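Local coordinates for protein oxidoreductase (Thermotoga maritima, PDB 1ZH8) that probably catalyses oxidation of an alcohol group, or the reverse reduction, on an unidentified substrate, with NADP bound at its Rossmann-fold domain, at residues K18-I23 against L44-A49; G22-G27 against L88-E93; G106-C111 against S132-Y137. One frame throughout, in Å; residues are numbered along the deposited sequence.

Interaction 1: K18-I23 against L44-A49; sequences KIRLGI and LFEITA
I19 lies beside the ring of F45, the two side chains pointing the same way from neighbouring parallel strands. From I19, CB meets CD1 of F45 at 3.8 Å, and the branch methyl CG2 lies 4.1 Å from both CD1 and CE1 of F45. CG1, anti to the carbonyl carbon (chi1 -66°), comes within 4.2 Å of L44 O, and the extended chain beyond it brings the I19 CD1 methyl to 3.9 Å from F45 CE1. Cutting this residue back to an alanine would probably open a gap beside the F45 ring and leave it freer to shift, because the contacts of CG2 and CD1 would go. Farther along, L21 CD2 reaches the same ring carbon CD1 of F45 at 4.0 Å, and I23 CG1 crosses I47 CG2 at 3.8 Å. L38 of helix 28-39 covers L21, I23, F45 and I47, as expected of the first beta-alpha-beta unit of a Rossmann fold.

Five backbone bonds tie the strands, including L21 N to E46 O at 2.7 Å. A beta bulge follows: L21 pairs with I47 but G22 with A49, and the extra residue, T48, gives its N-H to L21 O. K18 NZ bonds S42 O and, through a water, F45 O, whereas the R20 guanidinium is held by G81 O and by a salt bridge with D84. The chemistry implies a pairing carried by backbone bonds and hydrocarbon packing, since neither basic group contacts the E46 carboxylate.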
loop_
_atom_site.group_PDB
_atom_site.type_symbol
_atom_site.label_atom_id
_atom_site.label_comp_id
_atom_site.label_asym_id
_atom_site.label_seq_id
_atom_site.Cartn_x
_atom_site.Cartn_y
_atom_site.Cartn_z
ATOM N N LYS A 18 6.745 -33.394 -33.919
ATOM C CA LYS A 18 5.983 -33.134 -32.703
ATOM C C LYS A 18 6.723 -33.567 -31.442
ATOM O O LYS A 18 7.536 -34.496 -31.462
ATOM C CB LYS A 18 4.621 -33.834 -32.759
ATOM C CG LYS A 18 3.699 -33.361 -33.880
ATOM C CD LYS A 18 2.326 -34.005 -33.720
ATOM C CE LYS A 18 1.440 -33.758 -34.926
ATOM N NZ LYS A 18 0.052 -34.147 -34.568
ATOM N N ILE A 19 6.430 -32.872 -30.347
ATOM C CA ILE A 19 6.894 -33.270 -29.031
ATOM C C ILE A 19 5.896 -34.266 -28.453
ATOM O O ILE A 19 4.732 -33.918 -28.234
ATOM C CB ILE A 19 7.035 -32.052 -28.106
ATOM C CG1 ILE A 19 8.151 -31.122 -28.611
ATOM C CG2 ILE A 19 7.312 -32.469 -26.662
ATOM C CD1 ILE A 19 8.359 -29.850 -27.726
ATOM N N ARG A 20 6.349 -35.501 -28.230
ATOM C CA ARG A 20 5.539 -36.538 -27.579
ATOM C C ARG A 20 5.508 -36.243 -26.093
ATOM O O ARG A 20 6.550 -36.192 -25.434
ATOM C CB ARG A 20 6.098 -37.936 -27.853
ATOM C CG ARG A 20 6.053 -38.355 -29.341
ATOM C CD ARG A 20 6.821 -39.656 -29.577
ATOM N NE ARG A 20 8.143 -39.613 -28.946
ATOM C CZ ARG A 20 8.798 -40.659 -28.442
ATOM N NH1 ARG A 20 8.286 -41.892 -28.475
ATOM N NH2 ARG A 20 9.986 -40.461 -27.894
ATOM N N LEU A 21 4.309 -36.019 -25.576
ATOM C CA LEU A 21 4.152 -35.430 -24.263
ATOM C C LEU A 21 3.363 -36.337 -23.346
ATOM O O LEU A 21 2.338 -36.880 -23.751
ATOM C CB LEU A 21 3.415 -34.106 -24.410
ATOM C CG LEU A 21 3.289 -33.169 -23.222
ATOM C CD1 LEU A 21 4.642 -32.574 -22.868
ATOM C CD2 LEU A 21 2.317 -32.060 -23.580
ATOM N N GLY A 22 3.843 -36.492 -22.113
ATOM C CA GLY A 22 3.148 -37.257 -21.077
ATOM C C GLY A 22 2.558 -36.313 -20.047
ATOM O O GLY A 22 3.243 -35.399 -19.555
ATOM N N ILE A 23 1.274 -36.497 -19.749
ATOM C CA ILE A 23 0.587 -35.691 -18.744
ATOM C C ILE A 23 0.669 -36.395 -17.397
ATOM O O ILE A 23 0.323 -37.565 -17.298
ATOM C CB ILE A 23 -0.880 -35.479 -19.113
ATOM C CG1 ILE A 23 -1.022 -34.995 -20.575
ATOM C CG2 ILE A 23 -1.553 -34.560 -18.105
ATOM C CD1 ILE A 23 -0.376 -33.652 -20.933
ATOM N N LEU A 44 2.036 -29.213 -32.813
ATOM C CA LEU A 44 3.311 -29.181 -32.075
ATOM C C LEU A 44 3.472 -30.306 -31.030
ATOM O O LEU A 44 4.596 -30.757 -30.740
ATOM C CB LEU A 44 3.504 -27.826 -31.379
ATOM C CG LEU A 44 3.373 -26.477 -32.108
ATOM C CD1 LEU A 44 3.674 -25.355 -31.116
ATOM C CD2 LEU A 44 4.293 -26.388 -33.314
ATOM N N PHE A 45 2.342 -30.740 -30.468
ATOM C CA PHE A 45 2.324 -31.710 -29.379
ATOM C C PHE A 45 1.430 -32.896 -29.686
ATOM O O PHE A 45 0.357 -32.742 -30.279
ATOM C CB PHE A 45 1.845 -31.045 -28.083
ATOM C CG PHE A 45 2.756 -29.969 -27.593
ATOM C CD1 PHE A 45 3.891 -30.288 -26.860
ATOM C CD2 PHE A 45 2.504 -28.637 -27.896
ATOM C CE1 PHE A 45 4.751 -29.303 -26.423
ATOM C CE2 PHE A 45 3.353 -27.627 -27.447
ATOM C CZ PHE A 45 4.477 -27.954 -26.718
ATOM N N GLU A 46 1.883 -34.073 -29.274
ATOM C CA GLU A 46 1.019 -35.226 -29.209
ATOM C C GLU A 46 1.059 -35.804 -27.796
ATOM O O GLU A 46 2.141 -36.082 -27.240
ATOM C CB GLU A 46 1.426 -36.292 -30.225
ATOM C CG GLU A 46 0.342 -37.371 -30.434
ATOM C CD GLU A 46 0.861 -38.633 -31.112
ATOM O OE1 GLU A 46 2.094 -38.830 -31.182
ATOM O OE2 GLU A 46 0.028 -39.437 -31.577
ATOM N N ILE A 47 -0.124 -35.980 -27.213
ATOM C CA ILE A 47 -0.217 -36.616 -25.905
ATOM C C ILE A 47 -0.278 -38.115 -26.093
ATOM O O ILE A 47 -1.240 -38.651 -26.621
ATOM C CB ILE A 47 -1.395 -36.097 -25.112
ATOM C CG1 ILE A 47 -1.191 -34.591 -24.851
ATOM C CG2 ILE A 47 -1.567 -36.920 -23.824
ATOM C CD1 ILE A 47 -2.430 -33.851 -24.435
ATOM N N THR A 48 0.788 -38.773 -25.676
ATOM C CA THR A 48 0.976 -40.183 -25.902
ATOM C C THR A 48 0.869 -40.999 -24.613
ATOM O O THR A 48 0.721 -42.224 -24.678
ATOM C CB THR A 48 2.362 -40.431 -26.477
ATOM O OG1 THR A 48 3.340 -39.801 -25.632
ATOM C CG2 THR A 48 2.459 -39.857 -27.874
ATOM N N ALA A 49 0.960 -40.333 -23.449
ATOM C CA ALA A 49 0.901 -41.034 -22.161
ATOM C C ALA A 49 0.324 -40.184 -21.053
ATOM O O ALA A 49 0.390 -38.962 -21.089
ATOM C CB ALA A 49 2.276 -41.580 -21.753
HETATM O O HOH W 1 -0.882 -34.303 -31.952
#

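Interaction 2: G22-G27 against L88-E93; sequences GIVGCG and LTLPVE. With NAP (NADP nicotinamide-adenine-dinucleotide phosphate), chain D.
T89 grips the end of strand 19-24 with two donors. Its backbone N binds V24 O at 3.0 Å, almost straight at 170°, and its hydroxyl OG1 donates to G25 O at 2.6 Å, lying in the plane of that carbonyl. A chi1 of 40° puts OG1 between the backbone N and the carbonyl carbon, turned to the glycine. G25 O also accepts a weak bond from G27 N, so it helps to close the turn after the strand. C26 N is satisfied by S52 OG.

NADP and a water meet several of the other polar groups. The water takes a weak bond from G27 N and lies 2.7 Å from the cofactor phosphate oxygen O1N, with T89 O as a further acceptor in reach. L90 O receives the cofactor hydroxyl O3D at 2.8 Å. Apolar contacts flank these bonds: L90 CD2 stands 3.4 Å from N3A of the adenine and 4.1 Å from V24 CG1, while P91 CD touches C8A at 3.6 Å.

G25 has backbone angles that call for glycine, and a CB there would also collide with T89 O and L90 CD2; at G27 a CB would run into cofactor atom O5B. This is consistent with the Rossmann-type GxGxxA pattern of G25, G27 and A30.

V24 lies side by side with L88, and F98 of helix 95-104 covers both together with L90. T89 packs on A29, A30 and H34 of helix 28-39, for which G27 is the N-cap residue, and L88 leans on V109 and C111 of strand 108-112.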
loop_
_atom_site.group_PDB
_atom_site.type_symbol
_atom_site.label_atom_id
_atom_site.label_comp_id
_atom_site.label_asym_id
_atom_site.label_seq_id
_atom_site.Cartn_x
_atom_site.Cartn_y
_atom_site.Cartn_z
ATOM N N GLY A 22 3.843 -36.492 -22.113
ATOM C CA GLY A 22 3.148 -37.257 -21.077
ATOM C C GLY A 22 2.558 -36.313 -20.047
ATOM O O GLY A 22 3.243 -35.399 -19.555
ATOM N N ILE A 23 1.274 -36.497 -19.749
ATOM C CA ILE A 23 0.587 -35.691 -18.744
ATOM C C ILE A 23 0.669 -36.395 -17.397
ATOM O O ILE A 23 0.323 -37.565 -17.298
ATOM C CB ILE A 23 -0.880 -35.479 -19.113
ATOM C CG1 ILE A 23 -1.022 -34.995 -20.575
ATOM C CG2 ILE A 23 -1.553 -34.560 -18.105
ATOM C CD1 ILE A 23 -0.376 -33.652 -20.933
ATOM N N VAL A 24 1.157 -35.707 -16.370
ATOM C CA VAL A 24 1.296 -36.315 -15.051
ATOM C C VAL A 24 0.537 -35.485 -14.027
ATOM O O VAL A 24 0.893 -34.334 -13.757
ATOM C CB VAL A 24 2.773 -36.425 -14.586
ATOM C CG1 VAL A 24 2.852 -37.218 -13.245
ATOM C CG2 VAL A 24 3.678 -37.032 -15.671
ATOM N N GLY A 25 -0.492 -36.084 -13.442
ATOM C CA GLY A 25 -1.374 -35.388 -12.520
ATOM C C GLY A 25 -2.582 -34.855 -13.262
ATOM O O GLY A 25 -2.544 -33.755 -13.783
ATOM N N CYS A 26 -3.650 -35.640 -13.311
ATOM C CA CYS A 26 -4.824 -35.291 -14.084
ATOM C C CYS A 26 -5.877 -34.641 -13.194
ATOM O O CYS A 26 -6.882 -35.262 -12.831
ATOM C CB CYS A 26 -5.384 -36.549 -14.731
ATOM S SG CYS A 26 -4.187 -37.412 -15.782
ATOM N N GLY A 27 -5.626 -33.389 -12.828
ATOM C CA GLY A 27 -6.514 -32.635 -11.958
ATOM C C GLY A 27 -7.018 -31.393 -12.668
ATOM O O GLY A 27 -7.116 -31.360 -13.904
ATOM N N LEU A 88 4.013 -31.674 -15.777
ATOM C CA LEU A 88 3.671 -31.958 -14.395
ATOM C C LEU A 88 2.678 -30.941 -13.876
ATOM O O LEU A 88 2.984 -29.737 -13.802
ATOM C CB LEU A 88 4.915 -32.004 -13.506
ATOM C CG LEU A 88 6.163 -32.699 -14.059
ATOM C CD1 LEU A 88 7.402 -32.530 -13.140
ATOM C CD2 LEU A 88 5.884 -34.162 -14.344
ATOM N N THR A 89 1.481 -31.419 -13.542
ATOM C CA THR A 89 0.454 -30.582 -12.917
ATOM C C THR A 89 0.085 -31.212 -11.585
ATOM O O THR A 89 -1.001 -31.778 -11.418
ATOM C CB THR A 89 -0.789 -30.450 -13.822
ATOM O OG1 THR A 89 -1.058 -31.718 -14.443
ATOM C CG2 THR A 89 -0.526 -29.415 -14.923
ATOM N N LEU A 90 1.007 -31.106 -10.635
ATOM C CA LEU A 90 0.970 -31.879 -9.405
ATOM C C LEU A 90 0.927 -30.978 -8.193
ATOM O O LEU A 90 1.146 -29.753 -8.315
ATOM C CB LEU A 90 2.236 -32.716 -9.311
ATOM C CG LEU A 90 2.375 -33.724 -10.439
ATOM C CD1 LEU A 90 3.803 -34.178 -10.539
ATOM C CD2 LEU A 90 1.464 -34.878 -10.187
ATOM N N PRO A 91 0.656 -31.577 -7.013
ATOM C CA PRO A 91 0.923 -30.886 -5.765
ATOM C C PRO A 91 2.381 -30.429 -5.779
ATOM O O PRO A 91 3.286 -31.211 -6.098
ATOM C CB PRO A 91 0.716 -31.981 -4.704
ATOM C CG PRO A 91 -0.262 -32.919 -5.319
ATOM C CD PRO A 91 0.071 -32.914 -6.796
ATOM N N VAL A 92 2.603 -29.174 -5.436
ATOM C CA VAL A 92 3.916 -28.569 -5.544
ATOM C C VAL A 92 5.036 -29.360 -4.799
ATOM O O VAL A 92 6.202 -29.353 -5.238
ATOM C CB VAL A 92 3.832 -27.063 -5.175
ATOM C CG1 VAL A 92 3.288 -26.883 -3.769
ATOM C CG2 VAL A 92 5.153 -26.377 -5.305
ATOM N N GLU A 93 4.682 -30.084 -3.734
ATOM C CA GLU A 93 5.654 -30.936 -3.012
ATOM C C GLU A 93 6.353 -31.955 -3.924
ATOM O O GLU A 93 7.442 -32.445 -3.587
ATOM C CB GLU A 93 5.003 -31.666 -1.812
ATOM C CG GLU A 93 4.026 -32.763 -2.205
ATOM C CD GLU A 93 3.111 -33.205 -1.070
ATOM O OE1 GLU A 93 3.536 -34.054 -0.246
ATOM O OE2 GLU A 93 1.954 -32.728 -1.013
HETATM P PA NAP D . -5.272 -30.742 -8.325
HETATM O O1A NAP D . -6.621 -30.623 -8.937
HETATM O O2A NAP D . -5.289 -31.303 -6.964
HETATM O O5B NAP D . -4.337 -31.570 -9.332
HETATM C C5B NAP D . -3.292 -32.374 -8.836
HETATM C C4B NAP D . -3.339 -33.702 -9.567
HETATM O O4B NAP D . -2.177 -34.466 -9.272
HETATM C C3B NAP D . -4.532 -34.547 -9.137
HETATM O O3B NAP D . -4.943 -35.216 -10.294
HETATM C C2B NAP D . -3.883 -35.506 -8.154
HETATM O O2B NAP D . -4.484 -36.723 -7.724
HETATM C C1B NAP D . -2.575 -35.768 -8.870
HETATM N N9A NAP D . -1.593 -36.367 -7.970
HETATM C C8A NAP D . -1.450 -36.169 -6.614
HETATM N N7A NAP D . -0.403 -36.911 -6.191
HETATM C C5A NAP D . 0.112 -37.579 -7.257
HETATM C C6A NAP D . 1.168 -38.470 -7.403
HETATM N N6A NAP D . 1.889 -38.838 -6.358
HETATM N N1A NAP D . 1.472 -38.978 -8.638
HETATM C C2A NAP D . 0.716 -38.618 -9.727
HETATM N N3A NAP D . -0.334 -37.746 -9.591
HETATM C C4A NAP D . -0.626 -37.236 -8.378
HETATM O O3 NAP D . -4.612 -29.289 -8.252
HETATM P PN NAP D . -4.404 -28.324 -9.521
HETATM O O1N NAP D . -4.612 -28.990 -10.847
HETATM O O2N NAP D . -5.141 -27.144 -9.093
HETATM O O5D NAP D . -2.842 -27.935 -9.469
HETATM C C5D NAP D . -1.801 -28.748 -9.981
HETATM C C4D NAP D . -0.617 -27.857 -10.351
HETATM O O4D NAP D . -1.057 -26.873 -11.279
HETATM C C3D NAP D . -0.090 -27.102 -9.127
HETATM O O3D NAP D . 1.318 -27.055 -9.135
HETATM C C2D NAP D . -0.637 -25.702 -9.268
HETATM O O2D NAP D . 0.207 -24.725 -8.694
HETATM C C1D NAP D . -0.761 -25.574 -10.779
HETATM N N1N NAP D . -1.800 -24.611 -11.135
HETATM C C2N NAP D . -1.444 -23.535 -11.896
HETATM C C3N NAP D . -2.392 -22.574 -12.260
HETATM C C7N NAP D . -2.054 -21.513 -13.280
HETATM O O7N NAP D . -3.059 -20.568 -13.559
HETATM N N7N NAP D . -0.857 -21.478 -13.896
HETATM C C4N NAP D . -3.719 -22.731 -11.840
HETATM C C5N NAP D . -4.080 -23.845 -11.071
HETATM C C6N NAP D . -3.105 -24.784 -10.721
HETATM P P2B NAP D . -5.689 -37.613 -8.312
HETATM O O1X NAP D . -5.204 -38.565 -9.384
HETATM O O2X NAP D . -6.771 -36.743 -8.911
HETATM O O3X NAP D . -6.200 -38.377 -7.109
HETATM O O HOH W 2 -3.901 -30.992 -12.537
#

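Interaction 3: G106-C111 against S132-Y137; sequences GVHVIC and SEKTVY. With EDO (1,2-ethanediol), chain G.
H108 meets the chain at K134 and T135 with both a ring nitrogen and a ring face. T135 N donates to H108 ND1 at 2.9 Å in a nearly straight bond, 15° out of the ring plane, which is consistent with the ring hydrogen lying on NE2. K134 arrives over one face: its chain, bent at chi2 and chi3, sets CE 3.8 Å from the ring centroid in a CH-pi contact. The same carbon lies 3.2 Å from G106 O, in the Schellman turn that ends helix 95-104.

Beyond this point the pairing tightens into regular parallel strands. V109 N binds T135 O at 2.9 Å, V109 O accepts from Y137 N, and C111 N reaches Y137 O at 2.8 Å. I110 and Y137 run side by side in the same direction, with CD1 of I110 3.9 Å from CD1 of the Y137 ring; the phenol OH goes on to D297.

The other end is looser. E133 is exposed and is not modelled past CB, while S132 OG accepts from K134 N in an ST turn that shapes the bend after helix 119-131. A 1,2-ethanediol, probably from the crystallisation liquor, gives its O2 proton to E133 O at 2.7 Å and approaches the H108 ring edge near CE1.

The contact closes the beta-alpha-beta unit of strand 108-112, helix 119-131 and strand 136-139, the last being an outermost strand of the parallel sheet within this chain. A102 of helix 95-104 covers V109 on one face, and F295 of helix 290-303 meets I110 on the other; H108 and T135 also touch V302 of helix 290-303.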
loop_
_atom_site.group_PDB
_atom_site.type_symbol
_atom_site.label_atom_id
_atom_site.label_comp_id
_atom_site.label_asym_id
_atom_site.label_seq_id
_atom_site.Cartn_x
_atom_site.Cartn_y
_atom_site.Cartn_z
ATOM N N GLY A 106 16.486 -38.726 -19.117
ATOM C CA GLY A 106 16.690 -37.937 -20.334
ATOM C C GLY A 106 15.406 -37.427 -20.971
ATOM O O GLY A 106 15.235 -37.507 -22.178
ATOM N N VAL A 107 14.499 -36.885 -20.164
ATOM C CA VAL A 107 13.207 -36.409 -20.678
ATOM C C VAL A 107 13.023 -34.932 -20.303
ATOM O O VAL A 107 13.262 -34.570 -19.161
ATOM C CB VAL A 107 12.045 -37.289 -20.120
ATOM C CG1 VAL A 107 10.721 -36.629 -20.312
ATOM C CG2 VAL A 107 12.042 -38.666 -20.783
ATOM N N HIS A 108 12.599 -34.081 -21.242
ATOM C CA HIS A 108 12.280 -32.668 -20.899
ATOM C C HIS A 108 11.085 -32.582 -19.967
ATOM O O HIS A 108 10.241 -33.489 -19.933
ATOM C CB HIS A 108 11.978 -31.835 -22.136
ATOM C CG HIS A 108 13.029 -31.923 -23.189
ATOM N ND1 HIS A 108 14.164 -31.147 -23.167
ATOM C CD2 HIS A 108 13.123 -32.705 -24.291
ATOM C CE1 HIS A 108 14.914 -31.446 -24.213
ATOM N NE2 HIS A 108 14.302 -32.386 -24.912
ATOM N N VAL A 109 11.015 -31.490 -19.220
ATOM C CA VAL A 109 9.925 -31.280 -18.270
ATOM C C VAL A 109 9.354 -29.863 -18.412
ATOM O O VAL A 109 10.105 -28.885 -18.369
ATOM C CB VAL A 109 10.392 -31.396 -16.786
ATOM C CG1 VAL A 109 9.188 -31.553 -15.874
ATOM C CG2 VAL A 109 11.332 -32.536 -16.579
ATOM N N ILE A 110 8.036 -29.767 -18.595
ATOM C CA ILE A 110 7.320 -28.547 -18.292
ATOM C C ILE A 110 6.539 -28.730 -16.991
ATOM O O ILE A 110 5.789 -29.681 -16.823
ATOM C CB ILE A 110 6.428 -28.052 -19.457
ATOM C CG1 ILE A 110 5.708 -26.753 -19.062
ATOM C CG2 ILE A 110 5.456 -29.144 -19.924
ATOM C CD1 ILE A 110 5.144 -25.962 -20.272
ATOM N N CYS A 111 6.740 -27.816 -16.058
ATOM C CA CYS A 111 6.222 -27.990 -14.726
ATOM C C CYS A 111 5.562 -26.730 -14.256
ATOM O O CYS A 111 6.064 -25.624 -14.473
ATOM C CB CYS A 111 7.353 -28.379 -13.773
ATOM S SG CYS A 111 6.822 -28.687 -12.074
ATOM N N SER A 132 21.721 -30.319 -16.286
ATOM C CA SER A 132 21.169 -31.188 -17.334
ATOM C C SER A 132 21.169 -30.557 -18.736
ATOM O O SER A 132 21.107 -29.335 -18.868
ATOM C CB SER A 132 19.738 -31.591 -16.994
ATOM O OG SER A 132 19.258 -32.452 -18.008
ATOM N N GLU A 133 21.212 -31.402 -19.770
ATOM C CA GLU A 133 21.083 -30.935 -21.156
ATOM C C GLU A 133 19.600 -30.764 -21.554
ATOM O O GLU A 133 19.265 -29.991 -22.456
ATOM C CB GLU A 133 21.830 -31.871 -22.125
ATOM N N LYS A 134 18.722 -31.485 -20.865
ATOM C CA LYS A 134 17.293 -31.427 -21.132
ATOM C C LYS A 134 16.719 -30.114 -20.596
ATOM O O LYS A 134 17.319 -29.480 -19.734
ATOM C CB LYS A 134 16.604 -32.606 -20.460
ATOM C CG LYS A 134 17.292 -33.954 -20.650
ATOM C CD LYS A 134 17.589 -34.315 -22.117
ATOM C CE LYS A 134 16.332 -34.596 -22.911
ATOM N NZ LYS A 134 16.701 -35.324 -24.159
ATOM N N THR A 135 15.560 -29.705 -21.106
ATOM C CA THR A 135 14.938 -28.462 -20.666
ATOM C C THR A 135 14.064 -28.682 -19.424
ATOM O O THR A 135 13.229 -29.603 -19.405
ATOM C CB THR A 135 14.061 -27.837 -21.771
ATOM O OG1 THR A 135 14.860 -27.560 -22.929
ATOM C CG2 THR A 135 13.405 -26.528 -21.271
ATOM N N VAL A 136 14.279 -27.845 -18.395
ATOM C CA VAL A 136 13.276 -27.647 -17.354
ATOM C C VAL A 136 12.606 -26.295 -17.589
ATOM O O VAL A 136 13.264 -25.254 -17.627
ATOM C CB VAL A 136 13.844 -27.705 -15.928
ATOM C CG1 VAL A 136 12.700 -27.522 -14.884
ATOM C CG2 VAL A 136 14.551 -29.019 -15.700
ATOM N N TYR A 137 11.284 -26.331 -17.743
ATOM C CA TYR A 137 10.501 -25.161 -18.028
ATOM C C TYR A 137 9.443 -25.030 -16.936
ATOM O O TYR A 137 8.582 -25.894 -16.828
ATOM C CB TYR A 137 9.863 -25.323 -19.400
ATOM C CG TYR A 137 9.247 -24.059 -19.937
ATOM C CD1 TYR A 137 8.057 -23.546 -19.397
ATOM C CD2 TYR A 137 9.837 -23.379 -20.991
ATOM C CE1 TYR A 137 7.484 -22.376 -19.891
ATOM C CE2 TYR A 137 9.266 -22.219 -21.500
ATOM C CZ TYR A 137 8.093 -21.728 -20.942
ATOM O OH TYR A 137 7.543 -20.580 -21.439
HETATM C C1 EDO G . 17.629 -28.221 -26.228
HETATM O O1 EDO G . 16.572 -29.126 -26.579
HETATM C C2 EDO G . 17.615 -27.953 -24.723
HETATM O O2 EDO G . 17.238 -29.128 -23.986
#

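The three interactions all reach one parallel sheet of the Rossmann domain, their centres about 14 to 15 Å apart. Across it the strands run 69-71, 45-51, 19-24, 85-88, 108-112, 136-139, so interaction 1 sits in one half and interaction 3 in the other, with interaction 2 at the middle. Interactions 1 and 2 share G22 and I23 and leave from the same strand, 19-24; interaction 3 comes later in the chain. Interactions 2 and 3 touch, L88 N lying 2.9 Å from I110 O in a probable hydrogen bond. Two beta-alpha-beta units thus flank the central strand pair, whose following loops form part of the NADP pocket.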